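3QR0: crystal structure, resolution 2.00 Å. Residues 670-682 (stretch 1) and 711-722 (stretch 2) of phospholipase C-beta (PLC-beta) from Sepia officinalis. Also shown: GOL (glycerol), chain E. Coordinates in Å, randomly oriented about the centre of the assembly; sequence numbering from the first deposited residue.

Stretch 1 (670-682) YVEVEMYGLPTDT
Stretch 2, residues 711-722: VVLPDLAVVRII

The most unusual feature is Asp681, whose carboxylate holds two successive backbone amides of the other stretch. Val712 N donates to Asp681 OD1 at 2.9 Å, and Leu713 N donates to Asp681 OD2 at 2.9 Å. Asp681 has chi1 m (-65°) and chi2 -27°, and its CA-to-CB bond points toward stretch 2. A short acidic side chain suits this place, since its two oxygens can each take one amide. Water 2 extends the junction. It donates to Asp681 OD2 and to Leu713 O, both at 2.7 Å, and accepts from Leu678 N at 2.9 Å.

Most of the contact is an antiparallel pair of strands, 670-676 and 718-722, with axes 4.7 Å apart at closest and directions 157° apart. Phi/psi values are extended, near -125/140. Glu672 pairs with Ile722, Glu674 with Arg720 and Tyr676 with Val718, each through two hydrogen bonds. Glu672 N to Ile722 O is 2.8 Å and Ile722 N to Glu672 O 2.9 Å. Glu674 N to Arg720 O is 2.9 Å and Arg720 N to Glu674 O 2.8 Å. Tyr676 N to Val718 O is 3.1 Å and Val718 N to Tyr676 O 2.9 Å. Val673 with Ile721 (CA-CA 4.7 Å) and Met675 with Val719 (CA-CA 4.5 Å) are the non-hydrogen-bonded pairs.

These two pairs share an apolar face. Val673 (t) places CG1 3.7 Å from Val719 CG2; Val719 is p and Ile721 m, t. Met675 is t, t, m, and its SD lies 3.8 Å from Val711 CG2.

The other face mixes polar and apolar side chains: Glu672 (m, t, chi3 -77°), Glu674 (m, t, chi3 -10°), Tyr676, Val718, Arg720 and Ile722. Tyr676 (chi1 -35°, chi2 -75°) sets CD2 3.6 Å from Val718 CG2, at the ring edge. Its OH donates to Glu674 OE1 at 2.6 Å and accepts from Arg720 NH1 at 3.2 Å. Arg720 is extended, t, t, t, which lets it reach that hydroxyl. Ile722 (chi1 -50°, chi2 91°) is buried, its CD1 4.3 Å from Glu674 CG. A glycerol, probably from the crystallisation liquor, also bonds here: O1 to Glu672 OE1 (2.6 Å), O2 to Glu674 OE2 (2.5 Å), and O3 from Arg720 NH1 (3.1 Å).

Beyond the strand, Gly677 (-173/-133) brings its CA within 3.9 Å of Ala717 CA. An ideal CB here would clash with Ala717 CB at 2.9 Å. Leu678 (m, t) packs on Leu716 and Leu713: its CD2 is 3.6 Å from Leu716 CD1 and its CD1 3.6 Å from Leu713 CB. Together the stretches bury 953 Å², both sides summed; Tyr676 (93 Å²) and Ile722 (86 Å²) are the most covered.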

# COMPACT_ATOMS: atom_id res chain seq x y z
N TYR A 670 -6.71 -18.49 -12.23
CA TYR A 670 -7.32 -19.01 -11.02
C TYR A 670 -7.15 -18.01 -9.88
O TYR A 670 -6.37 -17.06 -9.98
CB TYR A 670 -6.76 -20.39 -10.64
CG TYR A 670 -5.27 -20.43 -10.34
CD1 TYR A 670 -4.77 -20.05 -9.10
CD2 TYR A 670 -4.36 -20.87 -11.30
CE1 TYR A 670 -3.41 -20.09 -8.82
CE2 TYR A 670 -2.99 -20.92 -11.03
CZ TYR A 670 -2.53 -20.53 -9.78
OH TYR A 670 -1.17 -20.56 -9.50
N VAL A 671 -7.90 -18.23 -8.81
CA VAL A 671 -7.91 -17.35 -7.66
C VAL A 671 -7.63 -18.15 -6.40
O VAL A 671 -8.12 -19.27 -6.24
CB VAL A 671 -9.25 -16.61 -7.52
CG1 VAL A 671 -9.22 -15.62 -6.34
CG2 VAL A 671 -9.59 -15.90 -8.83
N GLU A 672 -6.80 -17.58 -5.53
CA GLU A 672 -6.48 -18.16 -4.24
C GLU A 672 -6.88 -17.20 -3.11
O GLU A 672 -6.92 -15.99 -3.30
CB GLU A 672 -4.98 -18.42 -4.15
CG GLU A 672 -4.49 -19.55 -5.02
CD GLU A 672 -2.98 -19.65 -4.99
OE1 GLU A 672 -2.32 -18.83 -5.67
OE2 GLU A 672 -2.45 -20.54 -4.29
N VAL A 673 -7.19 -17.76 -1.95
CA VAL A 673 -7.54 -16.96 -0.78
C VAL A 673 -6.75 -17.46 0.42
O VAL A 673 -6.78 -18.65 0.75
CB VAL A 673 -9.05 -17.03 -0.48
CG1 VAL A 673 -9.39 -16.15 0.73
CG2 VAL A 673 -9.86 -16.58 -1.70
N GLU A 674 -6.01 -16.54 1.04
CA GLU A 674 -5.17 -16.87 2.19
C GLU A 674 -5.52 -15.99 3.38
O GLU A 674 -6.16 -14.93 3.22
CB GLU A 674 -3.68 -16.72 1.81
CG GLU A 674 -3.22 -17.79 0.83
CD GLU A 674 -1.71 -17.90 0.69
OE1 GLU A 674 -0.96 -17.04 1.19
OE2 GLU A 674 -1.27 -18.90 0.06
N MET A 675 -5.12 -16.43 4.57
CA MET A 675 -5.27 -15.64 5.78
C MET A 675 -3.96 -15.61 6.55
O MET A 675 -3.27 -16.64 6.65
CB MET A 675 -6.40 -16.20 6.66
CG MET A 675 -6.66 -15.40 7.93
SD MET A 675 -8.21 -15.81 8.78
CE MET A 675 -9.41 -15.54 7.47
N TYR A 676 -3.60 -14.44 7.07
CA TYR A 676 -2.41 -14.25 7.90
C TYR A 676 -2.81 -13.53 9.17
O TYR A 676 -3.50 -12.51 9.12
CB TYR A 676 -1.32 -13.44 7.16
CG TYR A 676 -1.26 -13.72 5.69
CD1 TYR A 676 -0.70 -14.89 5.20
CD2 TYR A 676 -1.78 -12.81 4.77
CE1 TYR A 676 -0.66 -15.16 3.83
CE2 TYR A 676 -1.74 -13.07 3.41
CZ TYR A 676 -1.18 -14.24 2.94
OH TYR A 676 -1.14 -14.49 1.59
N GLY A 677 -2.37 -14.06 10.30
CA GLY A 677 -2.66 -13.46 11.60
C GLY A 677 -1.88 -14.23 12.64
O GLY A 677 -0.71 -14.50 12.45
N LEU A 678 -2.53 -14.60 13.74
CA LEU A 678 -1.93 -15.52 14.69
C LEU A 678 -1.59 -16.82 13.96
O LEU A 678 -2.23 -17.16 12.96
CB LEU A 678 -2.86 -15.82 15.86
CG LEU A 678 -3.12 -14.70 16.88
CD1 LEU A 678 -3.88 -15.27 18.07
CD2 LEU A 678 -1.83 -14.05 17.34
N PRO A 679 -0.57 -17.55 14.44
CA PRO A 679 -0.23 -18.83 13.81
C PRO A 679 -1.44 -19.75 13.64
O PRO A 679 -1.60 -20.34 12.58
CB PRO A 679 0.79 -19.43 14.78
CG PRO A 679 1.44 -18.26 15.41
CD PRO A 679 0.38 -17.20 15.51
N THR A 680 -2.29 -19.83 14.66
CA THR A 680 -3.49 -20.67 14.60
C THR A 680 -4.52 -20.21 13.55
O THR A 680 -5.38 -20.99 13.14
CB THR A 680 -4.18 -20.77 15.98
OG1 THR A 680 -5.08 -21.89 16.00
CG2 THR A 680 -4.94 -19.49 16.32
N ASP A 681 -4.44 -18.94 13.14
CA ASP A 681 -5.36 -18.37 12.14
C ASP A 681 -4.72 -18.22 10.76
O ASP A 681 -5.37 -17.74 9.83
CB ASP A 681 -5.84 -16.99 12.60
CG ASP A 681 -6.68 -17.05 13.86
OD1 ASP A 681 -7.32 -18.09 14.11
OD2 ASP A 681 -6.71 -16.04 14.61
N THR A 682 -3.46 -18.60 10.62
CA THR A 682 -2.74 -18.41 9.37
C THR A 682 -2.96 -19.61 8.45
O THR A 682 -2.68 -20.74 8.82
CB THR A 682 -1.25 -18.14 9.63
OG1 THR A 682 -1.13 -16.90 10.34
CG2 THR A 682 -0.48 -18.06 8.32
N VAL A 711 -11.68 -18.05 13.41
CA VAL A 711 -10.59 -17.09 13.50
C VAL A 711 -10.51 -16.61 14.95
O VAL A 711 -11.34 -15.83 15.41
CB VAL A 711 -10.83 -15.89 12.57
CG1 VAL A 711 -9.63 -14.94 12.61
CG2 VAL A 711 -11.10 -16.38 11.15
N VAL A 712 -9.50 -17.11 15.67
CA VAL A 712 -9.32 -16.79 17.09
C VAL A 712 -9.15 -15.29 17.37
O VAL A 712 -9.76 -14.77 18.30
CB VAL A 712 -8.12 -17.56 17.69
CG1 VAL A 712 -7.70 -16.95 19.02
CG2 VAL A 712 -8.47 -19.03 17.85
N LEU A 713 -8.33 -14.60 16.57
CA LEU A 713 -8.04 -13.18 16.80
C LEU A 713 -8.21 -12.37 15.51
O LEU A 713 -7.23 -12.05 14.83
CB LEU A 713 -6.63 -13.01 17.38
CG LEU A 713 -6.50 -12.01 18.53
CD1 LEU A 713 -7.05 -10.64 18.16
CD2 LEU A 713 -7.19 -12.54 19.78
N PRO A 714 -9.46 -12.03 15.17
CA PRO A 714 -9.73 -11.31 13.93
C PRO A 714 -8.95 -10.00 13.74
O PRO A 714 -8.49 -9.72 12.64
CB PRO A 714 -11.23 -11.03 14.01
CG PRO A 714 -11.77 -12.15 14.83
CD PRO A 714 -10.71 -12.41 15.86
N ASP A 715 -8.78 -9.22 14.81
CA ASP A 715 -8.14 -7.90 14.67
C ASP A 715 -6.64 -7.96 14.39
O ASP A 715 -6.06 -6.94 14.02
CB ASP A 715 -8.43 -7.01 15.89
CG ASP A 715 -9.88 -6.52 15.93
OD1 ASP A 715 -10.59 -6.62 14.90
OD2 ASP A 715 -10.30 -6.04 17.01
N LEU A 716 -6.02 -9.12 14.55
CA LEU A 716 -4.62 -9.32 14.13
C LEU A 716 -4.50 -9.95 12.73
O LEU A 716 -3.39 -10.16 12.24
CB LEU A 716 -3.88 -10.21 15.15
CG LEU A 716 -3.52 -9.57 16.50
CD1 LEU A 716 -2.89 -10.62 17.40
CD2 LEU A 716 -2.59 -8.38 16.34
N ALA A 717 -5.63 -10.21 12.08
CA ALA A 717 -5.65 -11.00 10.85
C ALA A 717 -6.06 -10.20 9.63
O ALA A 717 -6.80 -9.21 9.72
CB ALA A 717 -6.57 -12.20 11.02
N VAL A 718 -5.60 -10.66 8.47
CA VAL A 718 -6.07 -10.17 7.19
C VAL A 718 -6.43 -11.36 6.31
O VAL A 718 -5.85 -12.44 6.43
CB VAL A 718 -5.01 -9.31 6.49
CG1 VAL A 718 -4.59 -8.17 7.39
CG2 VAL A 718 -3.79 -10.15 6.07
N VAL A 719 -7.42 -11.16 5.44
CA VAL A 719 -7.73 -12.10 4.39
C VAL A 719 -7.22 -11.50 3.09
O VAL A 719 -7.23 -10.27 2.90
CB VAL A 719 -9.25 -12.44 4.33
CG1 VAL A 719 -10.09 -11.20 3.98
CG2 VAL A 719 -9.51 -13.57 3.35
N ARG A 720 -6.73 -12.37 2.20
CA ARG A 720 -6.09 -11.92 0.98
C ARG A 720 -6.55 -12.73 -0.21
O ARG A 720 -6.52 -13.96 -0.18
CB ARG A 720 -4.57 -12.05 1.12
CG ARG A 720 -3.81 -11.49 -0.06
CD ARG A 720 -2.33 -11.48 0.20
NE ARG A 720 -1.59 -11.11 -0.99
CZ ARG A 720 -0.55 -11.78 -1.50
NH1 ARG A 720 -0.09 -12.89 -0.93
NH2 ARG A 720 0.03 -11.32 -2.60
N ILE A 721 -6.97 -12.02 -1.26
CA ILE A 721 -7.31 -12.63 -2.55
C ILE A 721 -6.14 -12.45 -3.51
O ILE A 721 -5.66 -11.34 -3.68
CB ILE A 721 -8.59 -11.98 -3.15
CG1 ILE A 721 -9.82 -12.35 -2.32
CG2 ILE A 721 -8.79 -12.43 -4.60
CD1 ILE A 721 -11.12 -11.66 -2.80
N ILE A 722 -5.68 -13.55 -4.12
CA ILE A 722 -4.59 -13.50 -5.09
C ILE A 722 -5.05 -14.13 -6.40
O ILE A 722 -5.56 -15.24 -6.42
CB ILE A 722 -3.32 -14.25 -4.60
CG1 ILE A 722 -2.92 -13.82 -3.18
CG2 ILE A 722 -2.16 -14.00 -5.56
CD1 ILE A 722 -3.52 -14.66 -2.07
C1 GOL E . -0.54 -17.59 -3.33
O1 GOL E . -0.21 -18.72 -4.11
C2 GOL E . 0.65 -17.30 -2.42
O2 GOL E . 0.70 -18.24 -1.38
C3 GOL E . 0.54 -15.89 -1.85
O3 GOL E . 1.56 -15.08 -2.41
O HOH W 1 -3.45 -16.99 -7.20
O HOH W 2 -5.36 -13.82 13.88